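Local coordinates for protein adenylyltransferase and sulfurtransferase uba4 (Chaetomium thermophilum, PDB 6YUB) that probably adenylates the C-terminus of ubiquitin-like sulfur carriers and then transfers sulfur to it, serving tRNA thiolation and molybdenum cofactor synthesis, the ThiF-type domain being the part present here, at residues Gly1-Glu11 with Gly28-Lys36; Val176-Cys187 with Gly273-Glu284. All blocks are in the same frame, centred on the assembly; numbering follows the deposited sequence.

Contact 1. Residues Gly1-Glu11 with Gly28-Lys36; sequences GSTQKSLSKEE and GQLRLMNAK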
loop_
_atom_site.group_PDB
_atom_site.type_symbol
_atom_site.label_atom_id
_atom_site.label_comp_id
_atom_site.label_asym_id
_atom_site.label_seq_id
_atom_site.Cartn_x
_atom_site.Cartn_y
_atom_site.Cartn_z
ATOM N N GLY B 1 -13.704 -32.309 0.501
ATOM C CA GLY B 1 -12.938 -31.104 0.242
ATOM C C GLY B 1 -12.709 -30.280 1.492
ATOM O O GLY B 1 -11.657 -29.668 1.661
ATOM N N SER B 2 -13.711 -30.265 2.372
ATOM C CA SER B 2 -13.632 -29.564 3.645
ATOM C C SER B 2 -13.462 -30.524 4.816
ATOM O O SER B 2 -13.680 -30.138 5.970
ATOM C CB SER B 2 -14.878 -28.700 3.848
ATOM O OG SER B 2 -16.054 -29.489 3.814
ATOM N N THR B 3 -13.068 -31.767 4.540
ATOM C CA THR B 3 -12.987 -32.807 5.556
ATOM C C THR B 3 -11.555 -33.247 5.839
ATOM O O THR B 3 -11.354 -34.269 6.501
ATOM C CB THR B 3 -13.825 -34.017 5.130
ATOM O OG1 THR B 3 -13.389 -34.474 3.842
ATOM C CG2 THR B 3 -15.301 -33.650 5.064
ATOM N N GLN B 4 -10.561 -32.504 5.362
ATOM C CA GLN B 4 -9.173 -32.884 5.590
ATOM C C GLN B 4 -8.824 -32.768 7.068
ATOM O O GLN B 4 -9.100 -31.749 7.709
ATOM C CB GLN B 4 -8.239 -32.007 4.760
ATOM C CG GLN B 4 -7.932 -32.557 3.380
ATOM C CD GLN B 4 -7.464 -31.483 2.419
ATOM O OE1 GLN B 4 -8.061 -30.410 2.336
ATOM N NE2 GLN B 4 -6.392 -31.764 1.690
ATOM N N LYS B 5 -8.217 -33.822 7.608
ATOM C CA LYS B 5 -7.723 -33.832 8.976
ATOM C C LYS B 5 -6.224 -34.090 9.042
ATOM O O LYS B 5 -5.665 -34.137 10.144
ATOM C CB LYS B 5 -8.463 -34.892 9.804
ATOM C CG LYS B 5 -9.984 -34.817 9.714
ATOM C CD LYS B 5 -10.595 -34.109 10.916
ATOM C CE LYS B 5 -12.115 -34.033 10.806
ATOM N NZ LYS B 5 -12.586 -32.704 10.321
ATOM N N SER B 6 -5.562 -34.260 7.897
ATOM C CA SER B 6 -4.142 -34.567 7.850
ATOM C C SER B 6 -3.494 -33.802 6.706
ATOM O O SER B 6 -4.158 -33.382 5.756
ATOM C CB SER B 6 -3.887 -36.070 7.663
ATOM O OG SER B 6 -4.165 -36.789 8.849
ATOM N N LEU B 7 -2.180 -33.630 6.809
ATOM C CA LEU B 7 -1.379 -33.031 5.751
ATOM C C LEU B 7 -0.514 -34.112 5.114
ATOM O O LEU B 7 0.123 -34.898 5.822
ATOM C CB LEU B 7 -0.493 -31.907 6.288
ATOM C CG LEU B 7 -1.163 -30.658 6.862
ATOM C CD1 LEU B 7 -0.141 -29.527 6.948
ATOM C CD2 LEU B 7 -2.359 -30.239 6.038
ATOM N N SER B 8 -0.458 -34.083 3.812
ATOM C CA SER B 8 0.389 -35.053 3.116
ATOM C C SER B 8 1.856 -34.619 3.224
ATOM O O SER B 8 2.137 -33.499 3.562
ATOM C CB SER B 8 0.056 -35.249 1.638
ATOM O OG SER B 8 0.402 -34.118 0.923
ATOM N N LYS B 9 2.786 -35.505 2.926
ATOM C CA LYS B 9 4.173 -35.148 2.935
ATOM C C LYS B 9 4.476 -33.968 2.024
ATOM O O LYS B 9 5.263 -33.185 2.409
ATOM C CB LYS B 9 5.053 -36.323 2.542
ATOM C CG LYS B 9 6.053 -36.732 3.601
ATOM C CD LYS B 9 5.367 -37.019 4.919
ATOM C CE LYS B 9 6.302 -37.573 5.971
ATOM N NZ LYS B 9 6.643 -38.989 5.712
ATOM N N GLU B 10 3.900 -33.858 0.817
ATOM C CA GLU B 10 4.179 -32.718 -0.117
ATOM C C GLU B 10 3.668 -31.400 0.501
ATOM O O GLU B 10 4.249 -30.360 0.362
ATOM C CB GLU B 10 3.649 -32.842 -1.619
ATOM C CG GLU B 10 2.756 -31.712 -2.219
ATOM C CD GLU B 10 3.254 -30.992 -3.562
ATOM O OE1 GLU B 10 2.842 -31.353 -4.669
ATOM O OE2 GLU B 10 4.040 -30.025 -3.565
ATOM N N GLU B 11 2.495 -31.463 1.097
ATOM C CA GLU B 11 1.881 -30.238 1.733
ATOM C C GLU B 11 2.754 -29.733 2.950
ATOM O O GLU B 11 2.952 -28.578 3.137
ATOM C CB GLU B 11 0.386 -30.388 2.139
ATOM C CG GLU B 11 -0.471 -30.995 1.019
ATOM C CD GLU B 11 -1.887 -31.418 1.480
ATOM O OE1 GLU B 11 -2.006 -32.219 2.408
ATOM O OE2 GLU B 11 -2.924 -30.983 0.944
ATOM N N GLY B 28 -4.207 -24.057 11.541
ATOM C CA GLY B 28 -4.400 -22.948 10.625
ATOM C C GLY B 28 -4.317 -23.380 9.174
ATOM O O GLY B 28 -5.095 -22.924 8.335
ATOM N N GLN B 29 -3.377 -24.279 8.863
ATOM C CA GLN B 29 -3.205 -24.721 7.487
ATOM C C GLN B 29 -4.387 -25.559 7.021
ATOM O O GLN B 29 -4.864 -25.397 5.893
ATOM C CB GLN B 29 -1.903 -25.513 7.352
ATOM C CG GLN B 29 -1.536 -25.820 5.915
ATOM C CD GLN B 29 -1.315 -24.562 5.101
ATOM O OE1 GLN B 29 -0.593 -23.660 5.518
ATOM N NE2 GLN B 29 -1.953 -24.488 3.937
ATOM N N LEU B 30 -4.866 -26.477 7.865
ATOM C CA LEU B 30 -6.028 -27.277 7.497
ATOM C C LEU B 30 -7.254 -26.406 7.260
ATOM O O LEU B 30 -8.087 -26.731 6.407
ATOM C CB LEU B 30 -6.324 -28.311 8.581
ATOM C CG LEU B 30 -5.340 -29.475 8.693
ATOM C CD1 LEU B 30 -5.619 -30.289 9.948
ATOM C CD2 LEU B 30 -5.404 -30.359 7.453
ATOM N N ARG B 31 -7.381 -25.302 8.000
ATOM C CA ARG B 31 -8.515 -24.405 7.807
ATOM C C ARG B 31 -8.460 -23.737 6.440
ATOM O O ARG B 31 -9.501 -23.499 5.812
ATOM C CB ARG B 31 -8.560 -23.361 8.917
ATOM C CG ARG B 31 -9.151 -23.893 10.207
ATOM C CD ARG B 31 -8.945 -22.935 11.367
ATOM N NE ARG B 31 -9.377 -23.531 12.628
ATOM C CZ ARG B 31 -9.312 -22.925 13.811
ATOM N NH1 ARG B 31 -8.827 -21.695 13.904
ATOM N NH2 ARG B 31 -9.731 -23.554 14.899
ATOM N N LEU B 32 -7.257 -23.403 5.963
ATOM C CA LEU B 32 -7.133 -22.905 4.597
ATOM C C LEU B 32 -7.494 -23.993 3.588
ATOM O O LEU B 32 -8.270 -23.761 2.653
ATOM C CB LEU B 32 -5.715 -22.395 4.349
ATOM C CG LEU B 32 -5.265 -21.197 5.173
ATOM C CD1 LEU B 32 -3.790 -20.904 4.912
ATOM C CD2 LEU B 32 -6.130 -19.973 4.879
ATOM N N MET B 33 -6.960 -25.197 3.781
ATOM C CA MET B 33 -7.148 -26.275 2.814
ATOM C C MET B 33 -8.581 -26.790 2.786
ATOM O O MET B 33 -9.001 -27.349 1.772
ATOM C CB MET B 33 -6.192 -27.425 3.129
ATOM C CG MET B 33 -4.727 -27.044 3.028
ATOM S SD MET B 33 -3.631 -28.268 3.777
ATOM C CE MET B 33 -4.124 -29.753 2.910
ATOM N N ASN B 34 -9.332 -26.624 3.869
ATOM C CA ASN B 34 -10.740 -27.003 3.899
ATOM C C ASN B 34 -11.663 -25.853 3.526
ATOM O O ASN B 34 -12.884 -26.023 3.572
ATOM C CB ASN B 34 -11.106 -27.531 5.292
ATOM C CG ASN B 34 -10.502 -28.896 5.569
ATOM O OD1 ASN B 34 -10.467 -29.760 4.692
ATOM N ND2 ASN B 34 -10.014 -29.093 6.791
ATOM N N ALA B 35 -11.114 -24.705 3.146
ATOM C CA ALA B 35 -11.910 -23.519 2.873
ATOM C C ALA B 35 -12.246 -23.414 1.390
ATOM O O ALA B 35 -11.587 -24.000 0.530
ATOM C CB ALA B 35 -11.168 -22.259 3.328
ATOM N N LYS B 36 -13.298 -22.649 1.103
ATOM C CA LYS B 36 -13.730 -22.364 -0.262
ATOM C C LYS B 36 -13.880 -20.854 -0.395
ATOM O O LYS B 36 -14.758 -20.260 0.240
ATOM C CB LYS B 36 -15.046 -23.065 -0.593
ATOM C CG LYS B 36 -15.079 -24.549 -0.275
ATOM C CD LYS B 36 -16.386 -25.163 -0.753
ATOM C CE LYS B 36 -16.934 -26.169 0.248
ATOM N NZ LYS B 36 -18.226 -26.765 -0.207
#
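Q29 meets the N-terminal arm only through its aliphatic part, CG lying 4.1 Å from L7 CD1. Its chain bends at chi2, and the amide is spent elsewhere, on Q18 and the carbonyl of A56. One residue on, L30 presents both branches: CD1 comes up to the carbonyl O of K5, while CD2 presses on L7 CD2 at 3.4 Å, tighter than ordinary carbon-carbon contact. The same L7 methyl, CD2, also touches M33 SD at 3.3 Å, so one branch of the leucine is shared by two helix residues a turn apart. N34, just past the helix end, carries the polar part. With CG beside its backbone N (chi1 -72°), its amide reads both backbone groups of Q4. ND2 donates to Q4 O at 3.0 Å, nearly straight (169°), in the carbonyl plane on a lone pair and close to the asparagine's own amide plane; OD1 accepts from Q4 N at 2.8 Å, more bent (145°) and tilted from the carbonyl plane. Two bonds thus fix the amide's rotation and hold the arm at Q4. A leucine here would probably leave Q4 N and O without these mates and free the arm around them to shift. Nearby, N34 CA makes a CH-O contact of 3.6 Å with G1 O, and N34 O lies 3.3 Å from S2 CB. The arm then enters helix 9-19 through a capping box, S8 N bonding E11 OE1 at 2.8 Å and E11 N returning a weak bond to S8 OG. In the ThiF fold of Rossmann type, the arm lies against the C-terminal part of helix 25-33, while L7 also packs on I12 and M19 of helix 9-19; L32 and A35 face helix 208-228, and K36 opens strand 36-40.

Contact 2. Residues Val176-Cys187 with Gly273-Glu284; sequences VVNKKAAPCYRC and GGRKKDCFACGE. With ZN (zinc ion), chain E.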
loop_
_atom_site.group_PDB
_atom_site.type_symbol
_atom_site.label_atom_id
_atom_site.label_comp_id
_atom_site.label_asym_id
_atom_site.label_seq_id
_atom_site.Cartn_x
_atom_site.Cartn_y
_atom_site.Cartn_z
ATOM N N VAL B 176 -31.868 -8.608 11.906
ATOM C CA VAL B 176 -31.513 -8.719 13.317
ATOM C C VAL B 176 -30.793 -7.444 13.734
ATOM O O VAL B 176 -29.720 -7.125 13.209
ATOM C CB VAL B 176 -30.645 -9.957 13.577
ATOM C CG1 VAL B 176 -30.229 -10.027 15.035
ATOM C CG2 VAL B 176 -31.396 -11.220 13.170
ATOM N N VAL B 177 -31.384 -6.707 14.676
ATOM C CA VAL B 177 -30.814 -5.438 15.114
ATOM C C VAL B 177 -30.910 -5.291 16.629
ATOM O O VAL B 177 -30.741 -4.191 17.167
ATOM C CB VAL B 177 -31.506 -4.252 14.412
ATOM C CG1 VAL B 177 -31.255 -4.297 12.913
ATOM C CG2 VAL B 177 -33.006 -4.258 14.706
ATOM N N ASN B 178 -31.180 -6.395 17.325
ATOM C CA ASN B 178 -31.191 -6.405 18.780
ATOM C C ASN B 178 -29.851 -6.843 19.367
ATOM O O ASN B 178 -29.797 -7.256 20.533
ATOM C CB ASN B 178 -32.316 -7.305 19.298
ATOM C CG ASN B 178 -32.119 -8.760 18.932
ATOM O OD1 ASN B 178 -31.513 -9.079 17.909
ATOM N ND2 ASN B 178 -32.637 -9.653 19.767
ATOM N N LYS B 179 -28.779 -6.758 18.587
ATOM C CA LYS B 179 -27.442 -7.113 19.044
ATOM C C LYS B 179 -26.443 -6.414 18.132
ATOM O O LYS B 179 -26.796 -5.917 17.060
ATOM C CB LYS B 179 -27.225 -8.628 19.039
ATOM C CG LYS B 179 -27.531 -9.288 17.699
ATOM C CD LYS B 179 -26.610 -10.470 17.408
ATOM C CE LYS B 179 -26.945 -11.680 18.264
ATOM N NZ LYS B 179 -26.178 -12.887 17.830
ATOM N N LYS B 180 -25.188 -6.379 18.570
ATOM C CA LYS B 180 -24.132 -5.811 17.743
ATOM C C LYS B 180 -23.938 -6.670 16.496
ATOM O O LYS B 180 -23.861 -7.899 16.579
ATOM C CB LYS B 180 -22.828 -5.715 18.531
ATOM C CG LYS B 180 -22.846 -4.686 19.650
ATOM C CD LYS B 180 -21.442 -4.149 19.908
ATOM C CE LYS B 180 -21.279 -3.662 21.339
ATOM N NZ LYS B 180 -21.217 -4.801 22.298
ATOM N N ALA B 181 -23.865 -6.020 15.337
ATOM C CA ALA B 181 -23.742 -6.733 14.077
ATOM C C ALA B 181 -22.887 -5.918 13.119
ATOM O O ALA B 181 -22.887 -4.684 13.162
ATOM C CB ALA B 181 -25.116 -7.012 13.451
ATOM N N ALA B 182 -22.166 -6.626 12.247
ATOM C CA ALA B 182 -21.306 -5.967 11.282
ATOM C C ALA B 182 -22.143 -5.296 10.195
ATOM O O ALA B 182 -23.261 -5.733 9.891
ATOM C CB ALA B 182 -20.347 -6.975 10.653
ATOM N N PRO B 183 -21.626 -4.235 9.586
ATOM C CA PRO B 183 -22.386 -3.545 8.541
ATOM C C PRO B 183 -22.314 -4.268 7.206
ATOM O O PRO B 183 -21.467 -5.134 6.972
ATOM C CB PRO B 183 -21.694 -2.180 8.453
ATOM C CG PRO B 183 -20.267 -2.483 8.802
ATOM C CD PRO B 183 -20.314 -3.605 9.828
ATOM N N CYS B 184 -23.242 -3.893 6.323
ATOM C CA CYS B 184 -23.161 -4.255 4.919
ATOM C C CYS B 184 -22.651 -3.041 4.136
ATOM O O CYS B 184 -22.402 -1.968 4.697
ATOM C CB CYS B 184 -24.518 -4.730 4.403
ATOM S SG CYS B 184 -25.505 -3.441 3.663
ATOM N N TYR B 185 -22.498 -3.208 2.819
ATOM C CA TYR B 185 -21.952 -2.121 2.011
ATOM C C TYR B 185 -22.886 -0.914 1.983
ATOM O O TYR B 185 -22.417 0.227 1.887
ATOM C CB TYR B 185 -21.664 -2.613 0.589
ATOM C CG TYR B 185 -20.826 -1.657 -0.237
ATOM C CD1 TYR B 185 -19.445 -1.607 -0.091
ATOM C CD2 TYR B 185 -21.414 -0.812 -1.167
ATOM C CE1 TYR B 185 -18.672 -0.735 -0.846
ATOM C CE2 TYR B 185 -20.653 0.063 -1.925
ATOM C CZ TYR B 185 -19.285 0.098 -1.759
ATOM O OH TYR B 185 -18.527 0.967 -2.511
ATOM N N ARG B 186 -24.201 -1.136 2.062
ATOM C CA ARG B 186 -25.130 -0.014 2.106
ATOM C C ARG B 186 -25.043 0.716 3.443
ATOM O O ARG B 186 -25.150 1.946 3.492
ATOM C CB ARG B 186 -26.557 -0.497 1.859
ATOM C CG ARG B 186 -26.852 -0.874 0.417
ATOM C CD ARG B 186 -28.258 -1.436 0.284
ATOM N NE ARG B 186 -28.484 -2.049 -1.019
ATOM C CZ ARG B 186 -28.911 -1.397 -2.097
ATOM N NH1 ARG B 186 -29.166 -0.097 -2.040
ATOM N NH2 ARG B 186 -29.082 -2.052 -3.234
ATOM N N CYS B 187 -24.855 -0.026 4.539
ATOM C CA CYS B 187 -24.681 0.603 5.841
ATOM C C CYS B 187 -23.583 1.659 5.808
ATOM O O CYS B 187 -23.654 2.657 6.534
ATOM C CB CYS B 187 -24.341 -0.447 6.902
ATOM S SG CYS B 187 -25.665 -1.580 7.343
ATOM N N GLY B 273 -19.268 2.440 11.279
ATOM C CA GLY B 273 -20.276 2.027 12.227
ATOM C C GLY B 273 -20.747 0.612 11.967
ATOM O O GLY B 273 -20.451 0.000 10.941
ATOM N N GLY B 274 -21.495 0.082 12.928
ATOM C CA GLY B 274 -22.090 -1.228 12.791
ATOM C C GLY B 274 -23.298 -1.202 11.877
ATOM O O GLY B 274 -23.589 -0.216 11.196
ATOM N N ARG B 275 -24.016 -2.324 11.865
ATOM C CA ARG B 275 -25.237 -2.426 11.077
ATOM C C ARG B 275 -26.201 -1.303 11.440
ATOM O O ARG B 275 -26.464 -1.048 12.616
ATOM C CB ARG B 275 -25.896 -3.788 11.312
ATOM C CG ARG B 275 -27.354 -3.861 10.875
ATOM C CD ARG B 275 -27.889 -5.280 10.992
ATOM N NE ARG B 275 -27.269 -6.172 10.013
ATOM C CZ ARG B 275 -27.475 -7.484 9.960
ATOM N NH1 ARG B 275 -28.280 -8.071 10.834
ATOM N NH2 ARG B 275 -26.868 -8.212 9.032
ATOM N N LYS B 276 -26.718 -0.627 10.419
ATOM C CA LYS B 276 -27.715 0.414 10.630
ATOM C C LYS B 276 -29.100 -0.203 10.766
ATOM O O LYS B 276 -29.467 -1.122 10.026
ATOM C CB LYS B 276 -27.698 1.422 9.480
ATOM C CG LYS B 276 -26.586 2.462 9.589
ATOM C CD LYS B 276 -26.717 3.547 8.523
ATOM C CE LYS B 276 -27.953 4.418 8.743
ATOM N NZ LYS B 276 -28.655 4.708 7.458
ATOM N N LYS B 277 -29.874 0.309 11.724
ATOM C CA LYS B 277 -31.191 -0.255 11.989
ATOM C C LYS B 277 -32.139 -0.047 10.816
ATOM O O LYS B 277 -33.069 -0.838 10.627
ATOM C CB LYS B 277 -31.775 0.362 13.264
ATOM C CG LYS B 277 -32.992 -0.376 13.799
ATOM C CD LYS B 277 -33.169 -0.174 15.299
ATOM C CE LYS B 277 -33.596 1.247 15.641
ATOM N NZ LYS B 277 -34.182 1.331 17.011
ATOM N N ASP B 278 -31.915 0.991 10.013
ATOM C CA ASP B 278 -32.799 1.324 8.905
ATOM C C ASP B 278 -32.151 1.069 7.545
ATOM O O ASP B 278 -32.516 1.689 6.548
ATOM C CB ASP B 278 -33.244 2.781 8.993
ATOM C CG ASP B 278 -32.097 3.753 8.765
ATOM O OD1 ASP B 278 -30.931 3.368 9.014
ATOM O OD2 ASP B 278 -32.363 4.896 8.334
ATOM N N CYS B 279 -31.185 0.149 7.486
ATOM C CA CYS B 279 -30.509 -0.126 6.226
ATOM C C CYS B 279 -31.461 -0.808 5.254
ATOM O O CYS B 279 -32.153 -1.763 5.616
ATOM C CB CYS B 279 -29.280 -1.002 6.447
ATOM S SG CYS B 279 -28.605 -1.646 4.895
ATOM N N PHE B 280 -31.479 -0.321 4.012
ATOM C CA PHE B 280 -32.355 -0.885 2.990
ATOM C C PHE B 280 -32.213 -2.399 2.890
ATOM O O PHE B 280 -33.202 -3.104 2.659
ATOM C CB PHE B 280 -32.052 -0.228 1.639
ATOM C CG PHE B 280 -32.738 -0.882 0.471
ATOM C CD1 PHE B 280 -34.050 -0.576 0.165
ATOM C CD2 PHE B 280 -32.061 -1.789 -0.326
ATOM C CE1 PHE B 280 -34.683 -1.173 -0.912
ATOM C CE2 PHE B 280 -32.694 -2.393 -1.405
ATOM C CZ PHE B 280 -34.003 -2.082 -1.692
ATOM N N ALA B 281 -30.996 -2.916 3.076
ATOM C CA ALA B 281 -30.706 -4.321 2.820
ATOM C C ALA B 281 -30.695 -5.178 4.081
ATOM O O ALA B 281 -31.351 -6.224 4.118
ATOM C CB ALA B 281 -29.353 -4.448 2.099
ATOM N N CYS B 282 -29.945 -4.771 5.110
ATOM C CA CYS B 282 -29.782 -5.580 6.310
ATOM C C CYS B 282 -30.526 -5.028 7.516
ATOM O O CYS B 282 -30.492 -5.648 8.584
ATOM C CB CYS B 282 -28.289 -5.727 6.648
ATOM S SG CYS B 282 -27.391 -4.175 6.946
ATOM N N GLY B 283 -31.211 -3.898 7.378
ATOM C CA GLY B 283 -31.854 -3.258 8.500
ATOM C C GLY B 283 -33.183 -3.885 8.871
ATOM O O GLY B 283 -33.634 -4.873 8.292
ATOM N N GLU B 284 -33.818 -3.280 9.874
ATOM C CA GLU B 284 -35.129 -3.728 10.322
ATOM C C GLU B 284 -36.161 -3.518 9.221
ATOM O O GLU B 284 -36.104 -2.540 8.471
ATOM C CB GLU B 284 -35.533 -2.964 11.584
ATOM C CG GLU B 284 -36.660 -3.595 12.384
ATOM C CD GLU B 284 -36.868 -2.912 13.725
ATOM O OE1 GLU B 284 -36.903 -1.661 13.761
ATOM O OE2 GLU B 284 -36.982 -3.625 14.745
HETATM ZN ZN ZN E . -26.606 -2.673 5.535
HETATM O O HOH W 1 -24.757 -6.183 7.667
#
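C184 and C187 from 176-187, and C279 and C282 from 273-284, bind one zinc ion through their SG atoms, at 2.3 Å for the first three and 2.2 Å for C282 SG. Two CxxC pairs, one from each segment, thus complete a four-thiolate site, consistent with the structural zinc of MoeB relatives. Backbone N-H groups donate to the sulfurs and probably offset their negative charge: across the contact K276 N reaches C187 SG at 3.4 Å, almost straight (174°), and within the segments C279 SG accepts from both A281 N and C282 N, while C184 and C187 form a capping box.

Oxygen-directed hydrogen bonds centre on R275. Its backbone N donates to A181 O at 2.9 Å, from above the carbonyl plane. Its side chain, bent at chi3 (-69°), brings NH1 to V176 O at 2.9 Å, on a lone pair and in the guanidinium plane; a water bridges NH2 to A182 O. T172 O and P173 O take further bonds from this guanidinium, whose opposite faces meet C282 O and A181 CB.

Packing closes the flanks. R186 runs beside F280, whose CD2 lies over one guanidinium face, 3.6 Å from R186 CZ, the planes 54° apart; V177 CG2 rests on K277 CG at 4.0 Å, the two side chains crossing near a right angle.

The site ties the start of helix 185-188 to the loop following strand 267-271, beside helix 135-148, where R186 forms a salt bridge with D143 and C184 packs on S142 and V146.

The two contacts lie in different parts of the fold, centres about 34 Å apart and nearest atoms about 18 Å, and share no helix or strand. Contact 1 is a surface contact, an N-terminal arm laid over the end of helix 25-33 just before the first strand of the Rossmann-type half; contact 2 is partly buried and joins two loop-rich segments 86 residues apart, near the far side of the sheet. Their chemistry follows: contact 1 relies on a few apolar side chains and one asparagine bonded to backbone, whereas contact 2 adds metal coordination, thiolate-directed N-H groups and arginine bonds, and buries more area (745 against 507 Å²).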